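Local atomic coordinates of Mll7089 protein (Mesorhizobium loti, PDB entry 2OZ8), a protein that is of unknown function but, as a probable member of the enolase superfamily, is likely to bind magnesium and may act as a hydro-lyase. Residues Phe15-Val20 with Phe320-His325; Asp30-Ala35 with Phe54-Asp59; Arg19-Ser24 with Ser138-His143. All coordinates share one frame; numbering follows the deposited sequence.

Contact 1. Residues Phe15-Val20 with Phe320-His325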
loop_
_atom_site.group_PDB
_atom_site.type_symbol
_atom_site.label_atom_id
_atom_site.label_comp_id
_atom_site.label_asym_id
_atom_site.label_seq_id
_atom_site.Cartn_x
_atom_site.Cartn_y
_atom_site.Cartn_z
ATOM N N PHE A 15 28.938 -1.614 -42.797
ATOM C CA PHE A 15 30.321 -1.144 -42.836
ATOM C C PHE A 15 31.059 -1.240 -41.505
ATOM O O PHE A 15 30.438 -1.273 -40.458
ATOM C CB PHE A 15 30.383 0.275 -43.370
ATOM C CG PHE A 15 29.527 1.288 -42.610
ATOM C CD1 PHE A 15 30.105 2.136 -41.639
ATOM C CD2 PHE A 15 28.162 1.462 -42.918
ATOM C CE1 PHE A 15 29.352 3.172 -41.002
ATOM C CE2 PHE A 15 27.375 2.453 -42.268
ATOM C CZ PHE A 15 27.989 3.316 -41.301
ATOM N N ALA A 16 32.392 -1.281 -41.577
ATOM C CA ALA A 16 33.276 -1.292 -40.403
ATOM C C ALA A 16 33.257 0.053 -39.709
ATOM O O ALA A 16 33.106 1.110 -40.364
ATOM C CB ALA A 16 34.727 -1.656 -40.797
ATOM N N ARG A 17 33.396 -0.002 -38.381
ATOM C CA ARG A 17 33.556 1.195 -37.554
ATOM C C ARG A 17 35.021 1.596 -37.505
ATOM O O ARG A 17 35.891 0.788 -37.791
ATOM C CB ARG A 17 33.044 0.939 -36.132
ATOM C CG ARG A 17 31.530 0.898 -36.045
ATOM C CD ARG A 17 31.074 0.532 -34.627
ATOM N NE ARG A 17 29.630 0.326 -34.566
ATOM C CZ ARG A 17 28.753 1.277 -34.272
ATOM N NH1 ARG A 17 29.151 2.524 -34.019
ATOM N NH2 ARG A 17 27.465 0.984 -34.237
ATOM N N ASP A 18 35.270 2.843 -37.119
ATOM C CA ASP A 18 36.622 3.333 -36.874
ATOM C C ASP A 18 37.252 2.924 -35.524
ATOM O O ASP A 18 38.460 3.031 -35.361
ATOM C CB ASP A 18 36.689 4.854 -37.083
ATOM C CG ASP A 18 35.870 5.648 -36.063
ATOM O OD1 ASP A 18 34.774 5.192 -35.579
ATOM O OD2 ASP A 18 36.357 6.775 -35.750
ATOM N N ARG A 19 36.444 2.440 -34.583
ATOM C CA ARG A 19 36.905 1.965 -33.280
ATOM C C ARG A 19 35.905 0.920 -32.813
ATOM O O ARG A 19 34.772 0.888 -33.306
ATOM C CB ARG A 19 36.922 3.123 -32.269
ATOM C CG ARG A 19 35.546 3.548 -31.772
ATOM C CD ARG A 19 35.547 4.786 -30.873
ATOM N NE ARG A 19 34.626 5.788 -31.420
ATOM C CZ ARG A 19 33.543 6.294 -30.857
ATOM N NH1 ARG A 19 33.137 6.024 -29.635
ATOM N NH2 ARG A 19 32.885 7.172 -31.548
ATOM N N VAL A 20 36.292 0.097 -31.844
ATOM C CA VAL A 20 35.318 -0.769 -31.175
ATOM C C VAL A 20 34.449 0.065 -30.242
ATOM O O VAL A 20 34.979 0.931 -29.497
ATOM C CB VAL A 20 35.983 -1.953 -30.377
ATOM C CG1 VAL A 20 34.916 -2.854 -29.733
ATOM C CG2 VAL A 20 36.811 -2.824 -31.311
ATOM N N PHE A 320 30.382 10.285 -31.353
ATOM C CA PHE A 320 31.454 10.339 -32.331
ATOM C C PHE A 320 31.461 9.156 -33.291
ATOM O O PHE A 320 32.515 8.768 -33.748
ATOM C CB PHE A 320 32.829 10.512 -31.628
ATOM C CG PHE A 320 32.878 11.714 -30.751
ATOM C CD1 PHE A 320 33.287 12.924 -31.256
ATOM C CD2 PHE A 320 32.469 11.641 -29.400
ATOM C CE1 PHE A 320 33.310 14.036 -30.472
ATOM C CE2 PHE A 320 32.483 12.780 -28.594
ATOM C CZ PHE A 320 32.883 13.973 -29.139
ATOM N N GLN A 321 30.299 8.607 -33.625
ATOM C CA GLN A 321 30.261 7.483 -34.589
ATOM C C GLN A 321 30.609 7.919 -36.062
ATOM O O GLN A 321 30.436 9.094 -36.430
ATOM C CB GLN A 321 28.932 6.745 -34.477
ATOM C CG GLN A 321 28.795 5.979 -33.153
ATOM C CD GLN A 321 27.382 5.560 -32.852
ATOM O OE1 GLN A 321 27.107 4.368 -32.701
ATOM N NE2 GLN A 321 26.461 6.545 -32.760
ATOM N N ASN A 322 31.169 7.013 -36.866
ATOM C CA ASN A 322 31.554 7.371 -38.245
ATOM C C ASN A 322 30.343 7.210 -39.157
ATOM O O ASN A 322 30.259 6.238 -39.888
ATOM C CB ASN A 322 32.731 6.548 -38.764
ATOM C CG ASN A 322 32.412 5.052 -38.855
ATOM O OD1 ASN A 322 31.635 4.534 -38.044
ATOM N ND2 ASN A 322 33.015 4.344 -39.841
ATOM N N PHE A 323 29.434 8.183 -39.110
ATOM C CA PHE A 323 28.115 8.123 -39.783
ATOM C C PHE A 323 27.909 9.279 -40.767
ATOM O O PHE A 323 27.039 9.228 -41.584
ATOM C CB PHE A 323 26.948 8.185 -38.747
ATOM C CG PHE A 323 26.794 6.953 -37.874
ATOM C CD1 PHE A 323 27.503 5.787 -38.125
ATOM C CD2 PHE A 323 25.906 6.961 -36.804
ATOM C CE1 PHE A 323 27.340 4.624 -37.292
ATOM C CE2 PHE A 323 25.731 5.841 -35.988
ATOM C CZ PHE A 323 26.439 4.659 -36.244
ATOM N N ASP A 324 28.693 10.331 -40.672
ATOM C CA ASP A 324 28.347 11.580 -41.331
ATOM C C ASP A 324 28.363 11.475 -42.862
ATOM O O ASP A 324 27.644 12.208 -43.555
ATOM C CB ASP A 324 29.290 12.705 -40.858
ATOM C CG ASP A 324 29.053 13.123 -39.397
ATOM O OD1 ASP A 324 28.304 12.451 -38.622
ATOM O OD2 ASP A 324 29.622 14.156 -39.012
ATOM N N HIS A 325 29.185 10.573 -43.390
ATOM C CA HIS A 325 29.329 10.421 -44.814
ATOM C C HIS A 325 27.999 10.027 -45.498
ATOM O O HIS A 325 27.828 10.188 -46.742
ATOM C CB HIS A 325 30.421 9.398 -45.118
ATOM C CG HIS A 325 30.083 8.023 -44.665
ATOM N ND1 HIS A 325 30.066 7.659 -43.333
ATOM C CD2 HIS A 325 29.733 6.917 -45.368
ATOM C CE1 HIS A 325 29.722 6.391 -43.236
ATOM N NE2 HIS A 325 29.515 5.916 -44.456
HETATM O O HOH W 1 31.702 4.286 -35.139
HETATM O O HOH W 2 25.164 2.663 -32.929
#
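In this enolase-type fold, an antiparallel sheet domain leans on a barrel of parallel strands, and here the end of strand 5-17 meets the loop that follows barrel strand 313-318. Asn322 is at the middle. Its CG takes the crowded position between backbone N and carbonyl carbon (chi1 63°), which sends the amide toward the strand, where Asn322 ND2 donates to a lone pair of Ala16 O at 3.3 Å. The carbonyl oxygen lies close to the amide plane and the bond is fairly straight; a second acceptor, Pro373 O, also holds ND2. An alanine here would lose both bonds and would probably loosen the loop from the strand edge.

Arg17 and Gln321 run alongside each other in the same direction, their guanidinium and amide planes only 19° apart. Arg17 NH1 donates to a lone pair of Gln321 OE1 at 3.1 Å, while NE turns back to Asp30 O on the next strand, so the long, extended arginine ties strand to strand and strand to loop. One water accepts from Arg17 NH2 and donates to Gln321 OE1; another accepts from Arg17 NH1 and Asn322 N and donates to Asp18 OD1, whose partner oxygen OD2 is held by Asn375 ND2. Beyond the corner at Asp18 and Arg19, the bent Arg19 chain brings Arg19 NH2 to Phe320 O in a weak bond of 2.7 Å, with Ser319 O its stronger partner.

At the other end the packing is aromatic. Phe323 stacks with Phe299 and sets Phe323 CD1 at the rim of the Phe15 ring, 4.1 Å from Phe15 CZ. The flat His325 ring suits the adjoining place, because it can turn an edge to the face of Phe15: the two planes stand at 84°, in a T-shaped pair, and His325 CE1 comes 3.9 Å from Phe15 CE1.

Contact 2. Residues Asp30-Ala35 with Phe54-Asp59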
loop_
_atom_site.group_PDB
_atom_site.type_symbol
_atom_site.label_atom_id
_atom_site.label_comp_id
_atom_site.label_asym_id
_atom_site.label_seq_id
_atom_site.Cartn_x
_atom_site.Cartn_y
_atom_site.Cartn_z
ATOM N N ASP A 30 31.179 -3.039 -36.256
ATOM C CA ASP A 30 30.515 -2.758 -37.545
ATOM C C ASP A 30 29.188 -2.037 -37.302
ATOM O O ASP A 30 28.752 -1.901 -36.189
ATOM C CB ASP A 30 30.269 -4.051 -38.331
ATOM C CG ASP A 30 29.394 -5.055 -37.555
ATOM O OD1 ASP A 30 28.829 -4.675 -36.508
ATOM O OD2 ASP A 30 29.281 -6.230 -37.956
ATOM N N VAL A 31 28.578 -1.563 -38.377
ATOM C CA VAL A 31 27.343 -0.827 -38.347
ATOM C C VAL A 31 26.430 -1.483 -39.363
ATOM O O VAL A 31 26.835 -1.735 -40.490
ATOM C CB VAL A 31 27.570 0.583 -38.775
ATOM C CG1 VAL A 31 26.276 1.373 -38.680
ATOM C CG2 VAL A 31 28.669 1.217 -37.937
ATOM N N ASN A 32 25.200 -1.751 -38.963
ATOM C CA ASN A 32 24.207 -2.340 -39.839
ATOM C C ASN A 32 22.994 -1.439 -39.871
ATOM O O ASN A 32 22.348 -1.280 -38.853
ATOM C CB ASN A 32 23.856 -3.710 -39.317
ATOM C CG ASN A 32 24.809 -4.780 -39.833
ATOM O OD1 ASN A 32 24.630 -5.296 -40.929
ATOM N ND2 ASN A 32 25.797 -5.131 -39.040
ATOM N N VAL A 33 22.722 -0.790 -41.010
ATOM C CA VAL A 33 21.730 0.288 -41.065
ATOM C C VAL A 33 21.174 0.445 -42.478
ATOM O O VAL A 33 21.909 0.309 -43.463
ATOM C CB VAL A 33 22.289 1.638 -40.500
ATOM C CG1 VAL A 33 23.420 2.224 -41.366
ATOM C CG2 VAL A 33 21.219 2.651 -40.310
ATOM N N ALA A 34 19.858 0.676 -42.567
ATOM C CA ALA A 34 19.206 0.936 -43.825
ATOM C C ALA A 34 18.399 2.245 -43.760
ATOM O O ALA A 34 17.705 2.522 -42.765
ATOM C CB ALA A 34 18.324 -0.234 -44.228
ATOM N N ALA A 35 18.503 3.036 -44.827
ATOM C CA ALA A 35 17.742 4.262 -44.934
ATOM C C ALA A 35 16.383 3.893 -45.460
ATOM O O ALA A 35 16.259 3.076 -46.346
ATOM C CB ALA A 35 18.441 5.255 -45.847
ATOM N N PHE A 54 22.783 -6.029 -32.900
ATOM C CA PHE A 54 23.515 -7.243 -32.575
ATOM C C PHE A 54 23.706 -8.121 -33.796
ATOM O O PHE A 54 24.739 -8.776 -33.930
ATOM C CB PHE A 54 22.823 -8.041 -31.447
ATOM C CG PHE A 54 22.173 -7.172 -30.385
ATOM C CD1 PHE A 54 22.950 -6.373 -29.534
ATOM C CD2 PHE A 54 20.771 -7.143 -30.247
ATOM C CE1 PHE A 54 22.346 -5.557 -28.558
ATOM C CE2 PHE A 54 20.154 -6.333 -29.273
ATOM C CZ PHE A 54 20.956 -5.540 -28.423
ATOM N N ASN A 55 22.698 -8.150 -34.666
ATOM C CA ASN A 55 22.725 -8.915 -35.903
ATOM C C ASN A 55 22.791 -7.997 -37.147
ATOM O O ASN A 55 22.276 -6.871 -37.119
ATOM C CB ASN A 55 21.479 -9.809 -35.964
ATOM C CG ASN A 55 21.720 -11.198 -35.340
ATOM O OD1 ASN A 55 22.178 -11.327 -34.192
ATOM N ND2 ASN A 55 21.425 -12.260 -36.125
ATOM N N PRO A 56 23.390 -8.478 -38.258
ATOM C CA PRO A 56 23.339 -7.612 -39.437
ATOM C C PRO A 56 21.931 -7.631 -40.027
ATOM O O PRO A 56 21.116 -8.482 -39.666
ATOM C CB PRO A 56 24.344 -8.250 -40.424
ATOM C CG PRO A 56 24.822 -9.504 -39.776
ATOM C CD PRO A 56 24.066 -9.761 -38.518
ATOM N N LEU A 57 21.662 -6.683 -40.917
ATOM C CA LEU A 57 20.396 -6.646 -41.618
ATOM C C LEU A 57 20.314 -7.762 -42.649
ATOM O O LEU A 57 21.330 -8.169 -43.198
ATOM C CB LEU A 57 20.206 -5.281 -42.283
ATOM C CG LEU A 57 19.848 -4.158 -41.321
ATOM C CD1 LEU A 57 19.868 -2.830 -42.025
ATOM C CD2 LEU A 57 18.478 -4.426 -40.726
ATOM N N PRO A 58 19.110 -8.260 -42.929
ATOM C CA PRO A 58 19.065 -9.137 -44.088
ATOM C C PRO A 58 19.309 -8.327 -45.390
ATOM O O PRO A 58 19.599 -7.107 -45.325
ATOM C CB PRO A 58 17.643 -9.722 -44.039
ATOM C CG PRO A 58 16.846 -8.737 -43.290
ATOM C CD PRO A 58 17.792 -8.086 -42.305
ATOM N N ASP A 59 19.200 -8.993 -46.546
ATOM C CA ASP A 59 19.408 -8.332 -47.851
ATOM C C ASP A 59 18.423 -7.195 -48.083
ATOM O O ASP A 59 17.291 -7.260 -47.619
ATOM C CB ASP A 59 19.249 -9.335 -48.976
ATOM C CG ASP A 59 20.344 -10.348 -49.007
ATOM O OD1 ASP A 59 21.423 -10.141 -48.402
ATOM O OD2 ASP A 59 20.115 -11.386 -49.649
#
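The irregular chain of Phe54-Asp59 passes beside the extended strand of Asp30-Ala35 and comes nearest where the CA atoms of Asn32 and Pro56 are 5.4 Å apart. The contact lies in the N-terminal domain, between its antiparallel sheet and the loop leading to helix 60-70. Asn32 makes the polar link. Its CG lies anti to the carbonyl carbon, beside the backbone N (chi1 -86°), so that the side chain runs alongside Pro56 and Asn32 OD1 accepts from Leu57 N at 3.3 Å. The donor stands well above the carbonyl plane, 54° out of it, and thus does not approach along a lone pair. Asn32 OD1 also lies 3.0 Å from Pro56 CB. Asparagine suits this place because it is short and presents an acceptor to a backbone that forms no regular strand.

Leu57 points its side chain toward the strand and lays Leu57 CD1 3.7 Å from Ala34 CB, while the same methyl packs on the backbone at Val33 C. The small Ala34 suits a place where a leucine methyl comes so near the strand backbone.

Strands 5-17 and 45-52 flank Asn32 and Ala34 in the sheet, Ile63 of helix 60-70 packs on both Ala34 and Leu57, and His69 of a second subunit touches Pro56.

Contact 3. Residues Arg19-Ser24 with Ser138-His143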
loop_
_atom_site.group_PDB
_atom_site.type_symbol
_atom_site.label_atom_id
_atom_site.label_comp_id
_atom_site.label_asym_id
_atom_site.label_seq_id
_atom_site.Cartn_x
_atom_site.Cartn_y
_atom_site.Cartn_z
ATOM N N ARG A 19 36.444 2.440 -34.583
ATOM C CA ARG A 19 36.905 1.965 -33.280
ATOM C C ARG A 19 35.905 0.920 -32.813
ATOM O O ARG A 19 34.772 0.888 -33.306
ATOM C CB ARG A 19 36.922 3.123 -32.269
ATOM C CG ARG A 19 35.546 3.548 -31.772
ATOM C CD ARG A 19 35.547 4.786 -30.873
ATOM N NE ARG A 19 34.626 5.788 -31.420
ATOM C CZ ARG A 19 33.543 6.294 -30.857
ATOM N NH1 ARG A 19 33.137 6.024 -29.635
ATOM N NH2 ARG A 19 32.885 7.172 -31.548
ATOM N N VAL A 20 36.292 0.097 -31.844
ATOM C CA VAL A 20 35.318 -0.769 -31.175
ATOM C C VAL A 20 34.449 0.065 -30.242
ATOM O O VAL A 20 34.979 0.931 -29.497
ATOM C CB VAL A 20 35.983 -1.953 -30.377
ATOM C CG1 VAL A 20 34.916 -2.854 -29.733
ATOM C CG2 VAL A 20 36.811 -2.824 -31.311
ATOM N N ILE A 21 33.125 -0.170 -30.316
ATOM C CA ILE A 21 32.181 0.420 -29.360
ATOM C C ILE A 21 31.598 -0.647 -28.450
ATOM O O ILE A 21 31.566 -1.806 -28.794
ATOM C CB ILE A 21 30.995 1.207 -30.004
ATOM C CG1 ILE A 21 29.999 0.259 -30.688
ATOM C CG2 ILE A 21 31.505 2.351 -30.841
ATOM C CD1 ILE A 21 28.669 0.868 -30.990
ATOM N N GLY A 22 31.144 -0.251 -27.284
ATOM C CA GLY A 22 30.358 -1.158 -26.478
ATOM C C GLY A 22 30.286 -0.779 -25.029
ATOM O O GLY A 22 30.657 0.331 -24.624
ATOM N N ASP A 23 29.853 -1.753 -24.244
ATOM C CA ASP A 23 29.549 -1.543 -22.835
ATOM C C ASP A 23 29.731 -2.872 -22.124
ATOM O O ASP A 23 30.219 -3.837 -22.708
ATOM C CB ASP A 23 28.117 -1.052 -22.693
ATOM C CG ASP A 23 27.114 -2.004 -23.319
ATOM O OD1 ASP A 23 27.233 -3.243 -23.133
ATOM O OD2 ASP A 23 26.203 -1.537 -24.008
ATOM N N SER A 24 29.303 -2.939 -20.872
ATOM C CA SER A 24 29.642 -4.070 -20.037
ATOM C C SER A 24 29.037 -5.351 -20.568
ATOM O O SER A 24 29.404 -6.402 -20.139
ATOM C CB SER A 24 29.188 -3.813 -18.594
ATOM O OG SER A 24 27.786 -3.887 -18.489
ATOM N N SER A 138 30.167 10.997 -25.316
ATOM C CA SER A 138 29.931 9.658 -24.850
ATOM C C SER A 138 30.798 8.684 -25.627
ATOM O O SER A 138 30.704 8.563 -26.832
ATOM C CB SER A 138 28.460 9.355 -25.018
ATOM O OG SER A 138 28.164 8.032 -24.702
ATOM N N GLY A 139 31.639 7.969 -24.922
ATOM C CA GLY A 139 32.715 7.225 -25.532
ATOM C C GLY A 139 32.338 5.848 -26.004
ATOM O O GLY A 139 32.945 5.366 -26.946
ATOM N N LEU A 140 31.319 5.227 -25.390
ATOM C CA LEU A 140 30.934 3.817 -25.707
ATOM C C LEU A 140 32.221 2.982 -25.618
ATOM O O LEU A 140 32.529 2.143 -26.475
ATOM C CB LEU A 140 30.248 3.720 -27.101
ATOM C CG LEU A 140 29.137 4.750 -27.431
ATOM C CD1 LEU A 140 28.575 4.612 -28.850
ATOM C CD2 LEU A 140 27.948 4.729 -26.408
ATOM N N ASP A 141 32.966 3.269 -24.549
ATOM C CA ASP A 141 34.434 3.069 -24.465
ATOM C C ASP A 141 34.815 1.888 -23.668
ATOM O O ASP A 141 35.944 1.801 -23.294
ATOM C CB ASP A 141 35.089 4.250 -23.735
ATOM C CG ASP A 141 34.473 4.467 -22.323
ATOM O OD1 ASP A 141 33.410 5.100 -22.291
ATOM O OD2 ASP A 141 35.003 3.953 -21.289
ATOM N N PHE A 142 33.906 0.990 -23.375
ATOM C CA PHE A 142 34.237 -0.102 -22.483
ATOM C C PHE A 142 35.363 -0.983 -23.028
ATOM O O PHE A 142 36.118 -1.590 -22.274
ATOM C CB PHE A 142 32.991 -0.953 -22.233
ATOM C CG PHE A 142 33.138 -1.932 -21.118
ATOM C CD1 PHE A 142 32.962 -1.511 -19.770
ATOM C CD2 PHE A 142 33.479 -3.253 -21.388
ATOM C CE1 PHE A 142 33.096 -2.411 -18.692
ATOM C CE2 PHE A 142 33.616 -4.189 -20.334
ATOM C CZ PHE A 142 33.444 -3.767 -18.970
ATOM N N HIS A 143 35.485 -1.063 -24.349
ATOM C CA HIS A 143 36.422 -2.014 -24.945
ATOM C C HIS A 143 37.663 -1.321 -25.441
ATOM O O HIS A 143 38.644 -1.975 -25.804
ATOM C CB HIS A 143 35.739 -2.794 -26.046
ATOM C CG HIS A 143 34.682 -3.703 -25.530
ATOM N ND1 HIS A 143 34.967 -4.775 -24.718
ATOM C CD2 HIS A 143 33.339 -3.688 -25.674
ATOM C CE1 HIS A 143 33.846 -5.388 -24.386
ATOM N NE2 HIS A 143 32.843 -4.750 -24.957
HETATM O O HOH W 3 34.408 3.369 -28.301
HETATM O O HOH W 4 34.320 0.164 -26.551
#
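Phe142 turns one face of its ring to the chain at Ser24. Its CG is anti to the backbone N (chi1 -168°), which brings the ring alongside Ser24, and Ser24 CA sits over the centre of the Phe142 ring, 3.9 Å from the centroid and almost on the normal, in a CH-pi contact. The broad face of a phenylalanine suits a partner that is backbone, while Ser24 directs its OG elsewhere, to Pro197 O. Phe142 CB meanwhile rests 3.5 Å from Asp23 CA.

His143 is turned differently. Its ring edge faces the backbone of Ile21 and Gly22, its side chain and that of Val20 cross obliquely with His143 CB 3.8 Å from Val20 CG1, and Phe142 CD2 lies over the rim of one ring face. NE2 makes a weak bond to Val26 O, which helps fix the ring's rotation.

Gly22 fits against the His143 ring for two reasons: a side-chain carbon would come within 2.8 Å of His143 CD2, and at its backbone angles it would also jam against the preceding carbonyl. Gly22 N donates to Leu140 O at 2.9 Å from above the carbonyl plane, and the backbones of Gly22 and Asp141 form a single beta bridge. Leu140, in a left-handed backbone conformation, lies alongside Ile21, side chains pointing the same way and the two CB atoms 3.9 Å apart. One water donates to Val20 O and Leu140 O and accepts from His143 N.

Strand 20-22 of the N-terminal sheet domain thus lies against the loop between barrel strand 132-138 and helix 146-158, at the strand's C-terminal end, where enolase-superfamily active sites lie; a role here is unproven. Lys167, ending strand 163-167, packs on Leu140 and Phe142, the Phe142 ring also stacks with His170, and Arg27 and Ala28 of strand 27-40 back Val20 and Ile21.

Contacts 1 and 3 start from the same stretch of chain and share Arg19 and Val20 at the corner between strands 5-17 and 20-22; their centres are about 12 Å apart. Through them the antiparallel sheet meets the loops after barrel strands 313-318 and 132-138, which are neighbours in the barrel. Contact 2 lies within the sheet domain, its centre about 13 Å from that of contact 1 and about 19 Å from that of contact 3. Strand 27-40 pairs with both 5-17 and 20-22 and so connects all three. Contacts 1 and 3 join parts distant in sequence and fasten the sheet to the barrel, whereas contact 2 is local and falls within the span of chain that each of the others closes.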